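Local coordinates for putative peptidyl-arginine deiminase family protein (Campylobacter jejuni subsp. jejuni serotype O:2, PDB 6B10) that probably hydrolyses agmatine to N-carbamoylputrescine and ammonia, acting as an agmatine deiminase in polyamine biosynthesis, at residues Gln19-Leu24 against Lys130-Glu135; Leu59-Pro62 against Asp66-Asn69; Arg89-Ile94 against Glu119-Val124. All coordinates share one frame; numbering follows the deposited sequence. Where two conformers were deposited one is given.

Contact 1. Residues Gln19-Leu24 against Lys130-Glu135; sequences QEYLML and KEKFKE
Tyr-21 and Met-23, two residues apart on strand 19-25, point from one face of a mixed beta sheet toward Phe-133 and Lys-132 in the last turn of helix 120-133. The contact is a worked example of helix-on-sheet packing in an alpha/beta protein of the guanidino-group-modifying superfamily, whose members share the pentein fold. A classic beta bulge, in which Glu-20 and Tyr-21 both face Arg-328, interrupts the pairing with the antiparallel strand 326-329.

The apolar and aromatic contacts centre on Phe-133, which offers its ring edge to both strand residues. Tyr-21 CE2 lies 4.0 Å from Phe-133 CE1, near the phenylalanine plane. The two side chains run past each other in opposite directions, and the tyrosine ring is met obliquely. Next to it, Met-23 makes a Met-aromatic contact: SD is 5.3 Å from the centroid of the Phe-133 ring and 82° off its normal, so the sulfur sits beside the ring rather than over it. Its nearest ring atom is Phe-133 CZ, 4.0 Å from Met-23 SD. Arg-328 adds a cation-pi contact to the same phenylalanine, linking the helix end to strand 326-329.

The polar ends of Tyr-21 and Lys-132 come together from opposite directions, with no hydrogen bond between them. Both reach Glu-77 OE1, the tyrosine by a hydrogen bond and the lysine by a salt bridge. One carboxylate oxygen on strand 76-80, beyond strand 56-61 in the sheet, thus receives both side-chain ends. The lysine is extended through its first three torsions, which carry Lys-132 CE to 3.6 Å from Tyr-21 OH. The bend at chi4 (72°) then turns the salt-bridged Lys-132 NZ to 3.8 Å from Tyr-21 OH.

Contact 2. Residues Leu59-Pro62 against Asp66-Asn69; sequences LIAP and DFEN
Ala-61 and Phe-67 meet in the densest part of this contact, where the ring reaches the backbone of strand 56-61 beside the alanine methyl. Phe-67 CE1 stands 3.6 Å from Ala-61 CB and only 3.3 Å from Leu-59 O, both approached obliquely, while the carbonyl carbon of Ile-60 lies near the ring plane. With CG anti to its own carbonyl carbon (chi1 -55°), Phe-67 carries the far end of its ring in to the strand. Ala-61 CB also touches Asp-66 CB, again at 3.6 Å, and so rests against two consecutive residues of the short helix.

The Leu-59 side chain touches the ring only lightly, Leu-59 CB being 4.5 Å from Phe-67 CE1, and packs instead on Val-76 and Phe-78. Toward solvent, the partly exposed pair Pro-62 and Asp-66 cross at about a right angle, with Pro-62 CD 3.4 Å from Asp-66 OD2. That oxygen is hydrogen-bonded to Lys-63 N, which helps to hold the carboxylate beside the backbone just before the short helix. Phe-78 meets the Phe-67 ring from the next strand, placing the contact within a beta-alpha-beta unit of strand 56-61, helix 64-67 and the parallel strand 76-80.

Contact 3. Residues Arg89-Ile94 against Glu119-Val124; sequences RDFGAI and ELDNAV. With K (potassium ion), chain E.
Beside a potassium site, the Phe-91 ring lies flat against the side chain of Asp-121, so that one residue serves both the metal and the packing. Asp-121 CB sits over the centre of the ring face in a CH-pi contact, 3.6 Å from the centroid and 12° off the normal. The carboxylate is stacked on the ring, the planes 6° apart, with Asp-121 CG 3.5 Å from Phe-91 CE2. Its OD1 makes a weak hydrogen bond to Thr-83 OG1, and OD2 lies close to Asp-85 OD2, another carboxylate oxygen. Val-124, one helical turn on, touches the ring at its edge, with CG1 4.1 Å from Phe-91 CE1. Phe-91 takes a first torsion that places CG between its backbone N and carbonyl carbon (chi1 65°), turning the ring toward the helix.

Phe-91 O binds the potassium ion at 2.8 Å. A water 3.0 Å from the ion donates a hydrogen bond to Asp-90 O. Asp-106 and Phe-107 supply the other protein ligands, and Asn-125 gives a side-chain hydrogen bond to Phe-91 O. Short helix 88-91 is thus joined to helix 120-133 by ring packing and by Asn-125, and to strand 101-108 through the potassium ion.

Overall arrangement
Contacts 2 and 3 are buried, contact 2 with a partly exposed edge at Pro-62 and Asp-66; contact 1 is partly buried. Contacts 1 and 3 share helix 120-133: contact 3 uses buried residues of its first turns, next to the metal site, whereas contact 1 sets its end against a sheet. Contacts 1 and 2 share that sheet and touch directly, through a probable hydrogen bond between Leu-24 O and Ile-60 N and packing of Leu-24 on Leu-59. Contacts 2 and 3 do not touch. A phenylalanine is central each time: edge-on to sulfur and tyrosine in contact 1, against backbone and methyl in contact 2, face-on to an aspartate in contact 3.

Contact 1. Residues Gln19-Leu24 against Lys130-Glu135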
ATOM      1  N   GLN A  19      10.968  -1.866  -9.499  1.00 25.53           N
ATOM      2  CA  GLN A  19      11.008  -0.643  -8.721  1.00 25.74           C
ATOM      3  C   GLN A  19      12.432  -0.143  -8.503  1.00 26.54           C
ATOM      4  O   GLN A  19      13.396  -0.902  -8.611  1.00 25.38           O
ATOM      5  CB  GLN A  19      10.352  -0.884  -7.355  1.00 25.79           C
ATOM      6  CG  GLN A  19       8.876  -1.256  -7.410  1.00 24.93           C
ATOM      7  CD  GLN A  19       8.375  -1.836  -6.094  1.00 25.09           C
ATOM      8  OE1 GLN A  19       8.735  -1.353  -5.015  1.00 24.12           O
ATOM      9  NE2 GLN A  19       7.550  -2.882  -6.174  1.00 23.91           N
ATOM     10  N   GLU A  20      12.532   1.150  -8.200  1.00 27.32           N
ATOM     11  CA  GLU A  20      13.808   1.780  -7.883  0.50 28.11           C
ATOM     12  C   GLU A  20      13.935   1.954  -6.368  1.00 28.41           C
ATOM     13  O   GLU A  20      14.985   1.673  -5.797  1.00 28.91           O
ATOM     14  CB  GLU A  20      13.930   3.131  -8.600  0.50 28.70           C
ATOM     15  CG  GLU A  20      15.344   3.695  -8.641  0.50 29.00           C
ATOM     16  CD  GLU A  20      16.242   2.973  -9.628  0.50 28.93           C
ATOM     17  OE1 GLU A  20      15.907   2.941 -10.827  0.50 29.55           O
ATOM     18  OE2 GLU A  20      17.294   2.453  -9.204  0.50 29.00           O
ATOM     19  N   TYR A  21      12.861   2.403  -5.719  1.00 28.42           N
ATOM     20  CA  TYR A  21      12.855   2.608  -4.270  1.00 28.41           C
ATOM     21  C   TYR A  21      11.592   2.078  -3.608  1.00 28.03           C
ATOM     22  O   TYR A  21      10.514   2.095  -4.207  1.00 27.48           O
ATOM     23  CB  TYR A  21      12.899   4.098  -3.945  1.00 29.71           C
ATOM     24  CG  TYR A  21      14.214   4.803  -4.201  1.00 31.46           C
ATOM     25  CD1 TYR A  21      15.234   4.781  -3.256  1.00 31.89           C
ATOM     26  CD2 TYR A  21      14.419   5.534  -5.369  1.00 33.11           C
ATOM     27  CE1 TYR A  21      16.424   5.450  -3.472  1.00 33.07           C
ATOM     28  CE2 TYR A  21      15.612   6.200  -5.599  1.00 33.50           C
ATOM     29  CZ  TYR A  21      16.606   6.157  -4.648  1.00 34.08           C
ATOM     30  OH  TYR A  21      17.789   6.824  -4.875  1.00 36.75           O
ATOM     31  N   LEU A  22      11.734   1.627  -2.362  1.00 27.16           N
ATOM     32  CA  LEU A  22      10.627   1.637  -1.414  1.00 27.67           C
ATOM     33  C   LEU A  22      10.857   2.815  -0.462  1.00 28.39           C
ATOM     34  O   LEU A  22      11.944   2.986   0.098  1.00 27.34           O
ATOM     35  CB  LEU A  22      10.519   0.326  -0.630  1.00 27.22           C
ATOM     36  CG  LEU A  22       9.185   0.123   0.109  1.00 27.12           C
ATOM     37  CD1 LEU A  22       8.043  -0.133  -0.860  1.00 27.20           C
ATOM     38  CD2 LEU A  22       9.260  -1.022   1.107  1.00 26.96           C
ATOM     39  N   MET A  23       9.824   3.621  -0.282  1.00 29.07           N
ATOM     40  CA  MET A  23       9.939   4.839   0.489  1.00 30.07           C
ATOM     41  C   MET A  23       9.117   4.739   1.765  1.00 30.17           C
ATOM     42  O   MET A  23       7.979   4.277   1.744  1.00 29.55           O
ATOM     43  CB  MET A  23       9.476   6.011  -0.357  1.00 30.96           C
ATOM     44  CG  MET A  23      10.202   6.094  -1.693  1.00 32.19           C
ATOM     45  SD  MET A  23       9.742   7.523  -2.681  1.00 34.54           S
ATOM     46  CE  MET A  23       7.977   7.291  -2.850  1.00 35.06           C
ATOM     47  N   LEU A  24       9.713   5.162   2.875  1.00 31.00           N
ATOM     48  CA  LEU A  24       9.059   5.147   4.177  1.00 32.65           C
ATOM     49  C   LEU A  24       9.303   6.456   4.930  1.00 35.25           C
ATOM     50  O   LEU A  24      10.317   7.131   4.729  1.00 34.65           O
ATOM     51  CB  LEU A  24       9.575   3.976   5.021  1.00 32.49           C
ATOM     52  CG  LEU A  24       9.522   2.583   4.375  1.00 32.54           C
ATOM     53  CD1 LEU A  24      10.854   2.218   3.744  1.00 32.80           C
ATOM     54  CD2 LEU A  24       9.118   1.510   5.382  1.00 33.06           C
ATOM     55  N   LYS A 130      11.315  17.993  -5.818  1.00 44.48           N
ATOM     56  CA  LYS A 130      12.118  19.163  -6.168  1.00 45.86           C
ATOM     57  C   LYS A 130      13.603  18.938  -5.862  1.00 43.99           C
ATOM     58  O   LYS A 130      14.461  19.191  -6.711  1.00 43.71           O
ATOM     59  CB  LYS A 130      11.605  20.410  -5.435  1.00 48.33           C
ATOM     60  CG  LYS A 130      12.361  21.688  -5.771  1.00 51.50           C
ATOM     61  CD  LYS A 130      11.662  22.921  -5.216  1.00 53.35           C
ATOM     62  CE  LYS A 130      12.579  24.140  -5.207  1.00 55.39           C
ATOM     63  NZ  LYS A 130      13.547  24.124  -4.071  1.00 55.76           N
ATOM     64  N   GLU A 131      13.894  18.437  -4.663  1.00 42.40           N
ATOM     65  CA  GLU A 131      15.269  18.352  -4.165  1.00 41.48           C
ATOM     66  C   GLU A 131      15.992  17.070  -4.555  1.00 43.08           C
ATOM     67  O   GLU A 131      17.084  17.125  -5.118  1.00 44.25           O
ATOM     68  CB  GLU A 131      15.289  18.488  -2.646  1.00 40.31           C
ATOM     69  CG  GLU A 131      14.638  19.757  -2.123  1.00 38.73           C
ATOM     70  CD  GLU A 131      14.583  19.786  -0.613  1.00 38.27           C
ATOM     71  OE1 GLU A 131      15.426  19.113   0.016  1.00 38.11           O
ATOM     72  OE2 GLU A 131      13.701  20.476  -0.056  1.00 37.22           O
ATOM     73  N   LYS A 132      15.404  15.913  -4.252  1.00 43.93           N
ATOM     74  CA  LYS A 132      16.093  14.646  -4.519  1.00 43.23           C
ATOM     75  C   LYS A 132      15.958  14.178  -5.969  1.00 43.28           C
ATOM     76  O   LYS A 132      16.958  14.075  -6.678  1.00 45.40           O
ATOM     77  CB  LYS A 132      15.640  13.542  -3.567  1.00 42.49           C
ATOM     78  CG  LYS A 132      16.526  12.311  -3.663  1.00 42.11           C
ATOM     79  CD  LYS A 132      16.026  11.161  -2.818  1.00 42.44           C
ATOM     80  CE  LYS A 132      16.764   9.875  -3.165  1.00 43.60           C
ATOM     81  NZ  LYS A 132      18.177   9.851  -2.691  1.00 43.77           N
ATOM     82  N   PHE A 133      14.735  13.885  -6.403  1.00 43.12           N
ATOM     83  CA  PHE A 133      14.517  13.337  -7.746  1.00 43.75           C
ATOM     84  C   PHE A 133      14.677  14.392  -8.843  1.00 45.14           C
ATOM     85  O   PHE A 133      15.006  14.046  -9.981  1.00 44.45           O
ATOM     86  CB  PHE A 133      13.136  12.680  -7.866  1.00 43.22           C
ATOM     87  CG  PHE A 133      12.865  11.620  -6.827  1.00 42.42           C
ATOM     88  CD1 PHE A 133      13.788  10.611  -6.579  1.00 40.89           C
ATOM     89  CD2 PHE A 133      11.673  11.622  -6.110  1.00 41.97           C
ATOM     90  CE1 PHE A 133      13.538   9.638  -5.631  1.00 40.29           C
ATOM     91  CE2 PHE A 133      11.417  10.646  -5.161  1.00 41.89           C
ATOM     92  CZ  PHE A 133      12.351   9.655  -4.919  1.00 41.00           C
ATOM     93  N   LYS A 134      14.446  15.663  -8.502  1.00 46.41           N
ATOM     94  CA  LYS A 134      14.549  16.780  -9.456  1.00 48.33           C
ATOM     95  C   LYS A 134      13.684  16.497 -10.678  1.00 48.56           C
ATOM     96  O   LYS A 134      14.169  16.345 -11.802  1.00 48.96           O
ATOM     97  CB  LYS A 134      16.008  17.040  -9.841  1.00 49.99           C
ATOM     98  CG  LYS A 134      16.847  17.532  -8.671  1.00 51.93           C
ATOM     99  CD  LYS A 134      18.334  17.463  -8.966  1.00 53.61           C
ATOM    100  CE  LYS A 134      19.152  17.705  -7.707  1.00 54.63           C
ATOM    101  NZ  LYS A 134      20.603  17.470  -7.943  1.00 55.44           N
ATOM    102  N   GLU A 135      12.384  16.437 -10.423  1.00 49.58           N
ATOM    103  CA  GLU A 135      11.428  15.874 -11.353  1.00 50.29           C
ATOM    104  C   GLU A 135      10.120  16.640 -11.227  1.00 50.95           C
ATOM    105  O   GLU A 135       9.815  17.178 -10.162  1.00 49.64           O
ATOM    106  CB  GLU A 135      11.230  14.394 -11.006  1.00 51.57           C
ATOM    107  CG  GLU A 135      10.389  13.588 -11.983  1.00 52.38           C
ATOM    108  CD  GLU A 135      10.233  12.135 -11.552  1.00 53.31           C
ATOM    109  OE1 GLU A 135      11.237  11.521 -11.121  1.00 52.88           O
ATOM    110  OE2 GLU A 135       9.107  11.604 -11.655  1.00 51.02           O
TER

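Contact 2. Residues Leu59-Pro62 against Asp66-Asn69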
ATOM      1  N   LEU A  59      14.486   6.453   3.307  1.00 38.11           N
ATOM      2  CA  LEU A  59      13.853   6.790   4.578  1.00 38.41           C
ATOM      3  C   LEU A  59      13.770   8.298   4.736  1.00 40.70           C
ATOM      4  O   LEU A  59      14.771   8.993   4.597  1.00 41.70           O
ATOM      5  CB  LEU A  59      14.654   6.206   5.736  1.00 39.02           C
ATOM      6  CG  LEU A  59      14.905   4.699   5.720  1.00 38.77           C
ATOM      7  CD1 LEU A  59      15.826   4.317   6.869  1.00 38.90           C
ATOM      8  CD2 LEU A  59      13.598   3.923   5.797  1.00 38.81           C
ATOM      9  N   ILE A  60      12.570   8.790   5.035  1.00 42.62           N
ATOM     10  CA  ILE A  60      12.297  10.213   5.171  1.00 43.70           C
ATOM     11  C   ILE A  60      12.081  10.529   6.648  1.00 45.73           C
ATOM     12  O   ILE A  60      11.285   9.870   7.306  1.00 44.60           O
ATOM     13  CB  ILE A  60      11.032  10.605   4.378  1.00 44.68           C
ATOM     14  CG1 ILE A  60      11.176  10.200   2.906  1.00 44.73           C
ATOM     15  CG2 ILE A  60      10.760  12.100   4.482  1.00 45.27           C
ATOM     16  CD1 ILE A  60       9.874  10.209   2.128  1.00 44.07           C
ATOM     17  N   ALA A  61      12.799  11.529   7.164  1.00 48.04           N
ATOM     18  CA  ALA A  61      12.681  11.937   8.567  1.00 49.77           C
ATOM     19  C   ALA A  61      13.201  13.363   8.790  1.00 53.78           C
ATOM     20  O   ALA A  61      14.041  13.841   8.024  1.00 53.01           O
ATOM     21  CB  ALA A  61      13.435  10.968   9.461  1.00 49.74           C
ATOM     22  N   PRO A  62      12.705  14.048   9.841  1.00 56.18           N
ATOM     23  CA  PRO A  62      13.092  15.440  10.110  1.00 56.83           C
ATOM     24  C   PRO A  62      14.568  15.658  10.461  1.00 58.36           C
ATOM     25  O   PRO A  62      15.143  16.667  10.059  1.00 58.93           O
ATOM     26  CB  PRO A  62      12.218  15.830  11.308  1.00 56.95           C
ATOM     27  CG  PRO A  62      11.100  14.857  11.317  1.00 57.33           C
ATOM     28  CD  PRO A  62      11.666  13.583  10.776  1.00 56.37           C
ATOM     29  N   ASP A  66      17.556  10.721  13.506  1.00 56.33           N
ATOM     30  CA  ASP A  66      16.567   9.694  13.163  1.00 55.76           C
ATOM     31  C   ASP A  66      17.183   8.621  12.266  1.00 54.28           C
ATOM     32  O   ASP A  66      16.939   7.435  12.466  1.00 55.06           O
ATOM     33  CB  ASP A  66      15.351  10.300  12.459  1.00 56.56           C
ATOM     34  CG  ASP A  66      14.638  11.343  13.302  1.00 56.19           C
ATOM     35  OD1 ASP A  66      14.475  11.130  14.520  1.00 57.59           O
ATOM     36  OD2 ASP A  66      14.230  12.376  12.736  1.00 55.73           O
ATOM     37  N   PHE A  67      17.987   9.042  11.290  1.00 54.56           N
ATOM     38  CA  PHE A  67      18.646   8.109  10.367  1.00 56.10           C
ATOM     39  C   PHE A  67      19.730   7.272  11.029  1.00 57.18           C
ATOM     40  O   PHE A  67      20.052   6.188  10.543  1.00 56.57           O
ATOM     41  CB  PHE A  67      19.277   8.847   9.184  1.00 56.21           C
ATOM     42  CG  PHE A  67      18.326   9.732   8.432  1.00 59.49           C
ATOM     43  CD1 PHE A  67      17.079   9.267   8.039  1.00 60.42           C
ATOM     44  CD2 PHE A  67      18.686  11.031   8.101  1.00 61.12           C
ATOM     45  CE1 PHE A  67      16.208  10.084   7.340  1.00 61.84           C
ATOM     46  CE2 PHE A  67      17.819  11.853   7.405  1.00 62.19           C
ATOM     47  CZ  PHE A  67      16.578  11.378   7.023  1.00 62.43           C
ATOM     48  N   GLU A  68      20.302   7.782  12.119  1.00 60.11           N
ATOM     49  CA  GLU A  68      21.399   7.118  12.831  1.00 62.21           C
ATOM     50  C   GLU A  68      21.183   5.619  13.028  1.00 62.88           C
ATOM     51  O   GLU A  68      22.114   4.828  12.860  1.00 65.00           O
ATOM     52  CB  GLU A  68      21.626   7.784  14.193  1.00 63.42           C
ATOM     53  N   ASN A  69      19.954   5.236  13.366  1.00 62.79           N
ATOM     54  CA  ASN A  69      19.609   3.830  13.620  1.00 62.51           C
ATOM     55  C   ASN A  69      19.675   2.903  12.401  1.00 60.45           C
ATOM     56  O   ASN A  69      19.632   1.682  12.558  1.00 61.57           O
ATOM     57  CB  ASN A  69      18.208   3.733  14.235  1.00 63.38           C
ATOM     58  CG  ASN A  69      18.129   4.356  15.619  1.00 66.61           C
ATOM     59  OD1 ASN A  69      19.076   4.280  16.402  1.00 66.68           O
ATOM     60  ND2 ASN A  69      16.990   4.969  15.929  1.00 67.94           N
TER

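Contact 3. Residues Arg89-Ile94 against Glu119-Val124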
ATOM      1  N   ARG A  89       1.904   5.639   2.329  1.00 33.70           N
ATOM      2  CA  ARG A  89       0.928   5.129   1.357  1.00 32.90           C
ATOM      3  C   ARG A  89      -0.300   6.054   1.232  1.00 34.59           C
ATOM      4  O   ARG A  89      -0.873   6.187   0.149  1.00 35.61           O
ATOM      5  CB  ARG A  89       0.494   3.705   1.751  1.00 31.19           C
ATOM      6  CG  ARG A  89      -0.485   3.002   0.803  1.00 29.25           C
ATOM      7  CD  ARG A  89       0.140   2.482  -0.483  1.00 27.66           C
ATOM      8  NE  ARG A  89       1.346   1.683  -0.255  1.00 26.77           N
ATOM      9  CZ  ARG A  89       2.097   1.165  -1.227  1.00 25.30           C
ATOM     10  NH1 ARG A  89       1.755   1.320  -2.496  1.00 24.93           N
ATOM     11  NH2 ARG A  89       3.191   0.476  -0.926  1.00 24.80           N
ATOM     12  N   ASP A  90      -0.710   6.682   2.334  1.00 36.84           N
ATOM     13  CA  ASP A  90      -1.836   7.626   2.304  1.00 39.14           C
ATOM     14  C   ASP A  90      -1.566   8.831   1.409  1.00 39.35           C
ATOM     15  O   ASP A  90      -2.419   9.214   0.605  1.00 39.05           O
ATOM     16  CB  ASP A  90      -2.168   8.152   3.710  1.00 41.77           C
ATOM     17  CG  ASP A  90      -2.860   7.126   4.587  1.00 43.07           C
ATOM     18  OD1 ASP A  90      -3.642   6.302   4.064  1.00 45.66           O
ATOM     19  OD2 ASP A  90      -2.640   7.167   5.816  1.00 44.04           O
ATOM     20  N   PHE A  91      -0.390   9.437   1.562  1.00 39.69           N
ATOM     21  CA  PHE A  91      -0.110  10.716   0.902  1.00 40.11           C
ATOM     22  C   PHE A  91       0.991  10.698  -0.164  1.00 39.37           C
ATOM     23  O   PHE A  91       1.080  11.635  -0.954  1.00 42.08           O
ATOM     24  CB  PHE A  91       0.169  11.820   1.943  1.00 40.30           C
ATOM     25  CG  PHE A  91       1.407  11.598   2.759  1.00 40.32           C
ATOM     26  CD1 PHE A  91       2.649  11.960   2.270  1.00 40.30           C
ATOM     27  CD2 PHE A  91       1.325  11.046   4.031  1.00 41.07           C
ATOM     28  CE1 PHE A  91       3.792  11.760   3.022  1.00 40.48           C
ATOM     29  CE2 PHE A  91       2.463  10.842   4.789  1.00 40.87           C
ATOM     30  CZ  PHE A  91       3.701  11.200   4.283  1.00 41.04           C
ATOM     31  N   GLY A  92       1.811   9.653  -0.214  1.00 38.51           N
ATOM     32  CA  GLY A  92       2.917   9.583  -1.178  1.00 37.45           C
ATOM     33  C   GLY A  92       2.507   9.724  -2.638  1.00 36.67           C
ATOM     34  O   GLY A  92       1.345   9.528  -2.997  1.00 37.56           O
ATOM     35  N   ALA A  93       3.473  10.062  -3.485  1.00 35.29           N
ATOM     36  CA  ALA A  93       3.224  10.227  -4.915  1.00 34.91           C
ATOM     37  C   ALA A  93       3.002   8.875  -5.594  1.00 33.48           C
ATOM     38  O   ALA A  93       3.680   7.899  -5.265  1.00 33.88           O
ATOM     39  CB  ALA A  93       4.390  10.948  -5.568  1.00 35.71           C
ATOM     40  N   ILE A  94       2.072   8.833  -6.545  1.00 31.05           N
ATOM     41  CA  ILE A  94       1.705   7.586  -7.231  1.00 29.98           C
ATOM     42  C   ILE A  94       2.141   7.631  -8.695  1.00 28.39           C
ATOM     43  O   ILE A  94       1.752   8.532  -9.427  1.00 28.19           O
ATOM     44  CB  ILE A  94       0.183   7.332  -7.132  1.00 29.88           C
ATOM     45  CG1 ILE A  94      -0.207   7.012  -5.689  1.00 30.16           C
ATOM     46  CG2 ILE A  94      -0.246   6.178  -8.028  1.00 29.88           C
ATOM     47  CD1 ILE A  94      -1.684   7.179  -5.410  1.00 31.09           C
ATOM     48  N   GLU A 119      -1.081  19.585   5.716  1.00 75.19           N
ATOM     49  CA  GLU A 119       0.120  20.413   5.955  1.00 72.51           C
ATOM     50  C   GLU A 119       1.497  19.837   5.563  1.00 70.99           C
ATOM     51  O   GLU A 119       1.911  19.978   4.409  1.00 69.20           O
ATOM     52  CB  GLU A 119       0.115  20.951   7.405  1.00 73.38           C
ATOM     53  CG  GLU A 119      -0.003  19.913   8.527  1.00 72.93           C
ATOM     54  CD  GLU A 119      -1.034  20.266   9.585  1.00 74.10           C
ATOM     55  OE1 GLU A 119      -2.091  20.837   9.241  1.00 74.04           O
ATOM     56  OE2 GLU A 119      -0.798  19.950  10.772  1.00 75.84           O
ATOM     57  N   LEU A 120       2.206  19.219   6.510  1.00 69.65           N
ATOM     58  CA  LEU A 120       3.579  18.765   6.288  1.00 70.55           C
ATOM     59  C   LEU A 120       3.643  17.702   5.200  1.00 70.18           C
ATOM     60  O   LEU A 120       4.462  17.788   4.287  1.00 67.68           O
ATOM     61  CB  LEU A 120       4.193  18.213   7.581  1.00 70.76           C
ATOM     62  CG  LEU A 120       4.860  19.238   8.507  1.00 71.41           C
ATOM     63  CD1 LEU A 120       3.862  19.857   9.477  1.00 72.10           C
ATOM     64  CD2 LEU A 120       6.008  18.597   9.271  1.00 71.18           C
ATOM     65  N   ASP A 121       2.761  16.712   5.310  1.00 71.13           N
ATOM     66  CA  ASP A 121       2.669  15.615   4.344  1.00 71.76           C
ATOM     67  C   ASP A 121       2.478  16.122   2.922  1.00 71.63           C
ATOM     68  O   ASP A 121       3.134  15.646   1.996  1.00 69.08           O
ATOM     69  CB  ASP A 121       1.497  14.696   4.692  1.00 72.79           C
ATOM     70  CG  ASP A 121       1.680  13.979   6.016  1.00 73.57           C
ATOM     71  OD1 ASP A 121       2.831  13.855   6.495  1.00 74.12           O
ATOM     72  OD2 ASP A 121       0.655  13.536   6.573  1.00 74.40           O
ATOM     73  N   ASN A 122       1.567  17.078   2.756  1.00 72.82           N
ATOM     74  CA  ASN A 122       1.307  17.681   1.450  1.00 74.24           C
ATOM     75  C   ASN A 122       2.575  18.281   0.850  1.00 72.89           C
ATOM     76  O   ASN A 122       2.830  18.147  -0.348  1.00 76.86           O
ATOM     77  CB  ASN A 122       0.231  18.759   1.560  1.00 76.60           C
ATOM     78  CG  ASN A 122      -0.262  19.225   0.207  1.00 79.06           C
ATOM     79  OD1 ASN A 122       0.072  20.321  -0.243  1.00 81.03           O
ATOM     80  ND2 ASN A 122      -1.048  18.384  -0.459  1.00 80.39           N
ATOM     81  N   ALA A 123       3.364  18.939   1.692  1.00 69.21           N
ATOM     82  CA  ALA A 123       4.637  19.498   1.269  1.00 67.77           C
ATOM     83  C   ALA A 123       5.663  18.399   0.991  1.00 66.72           C
ATOM     84  O   ALA A 123       6.326  18.434  -0.043  1.00 67.55           O
ATOM     85  CB  ALA A 123       5.160  20.468   2.314  1.00 67.27           C
ATOM     86  N   VAL A 124       5.769  17.422   1.897  1.00 64.28           N
ATOM     87  CA  VAL A 124       6.779  16.345   1.809  1.00 62.25           C
ATOM     88  C   VAL A 124       7.079  15.919   0.366  1.00 60.08           C
ATOM     89  O   VAL A 124       8.243  15.783  -0.021  1.00 58.09           O
ATOM     90  CB  VAL A 124       6.368  15.084   2.626  1.00 62.71           C
ATOM     91  CG1 VAL A 124       7.251  13.888   2.285  1.00 62.47           C
ATOM     92  CG2 VAL A 124       6.440  15.348   4.126  1.00 62.05           C
TER
HETATM   93  K     K E 403      -0.823  13.499  -1.901  1.00 48.94           K
HETATM   94  O   HOH W   1      -2.915  11.413  -1.373  1.00 43.96           O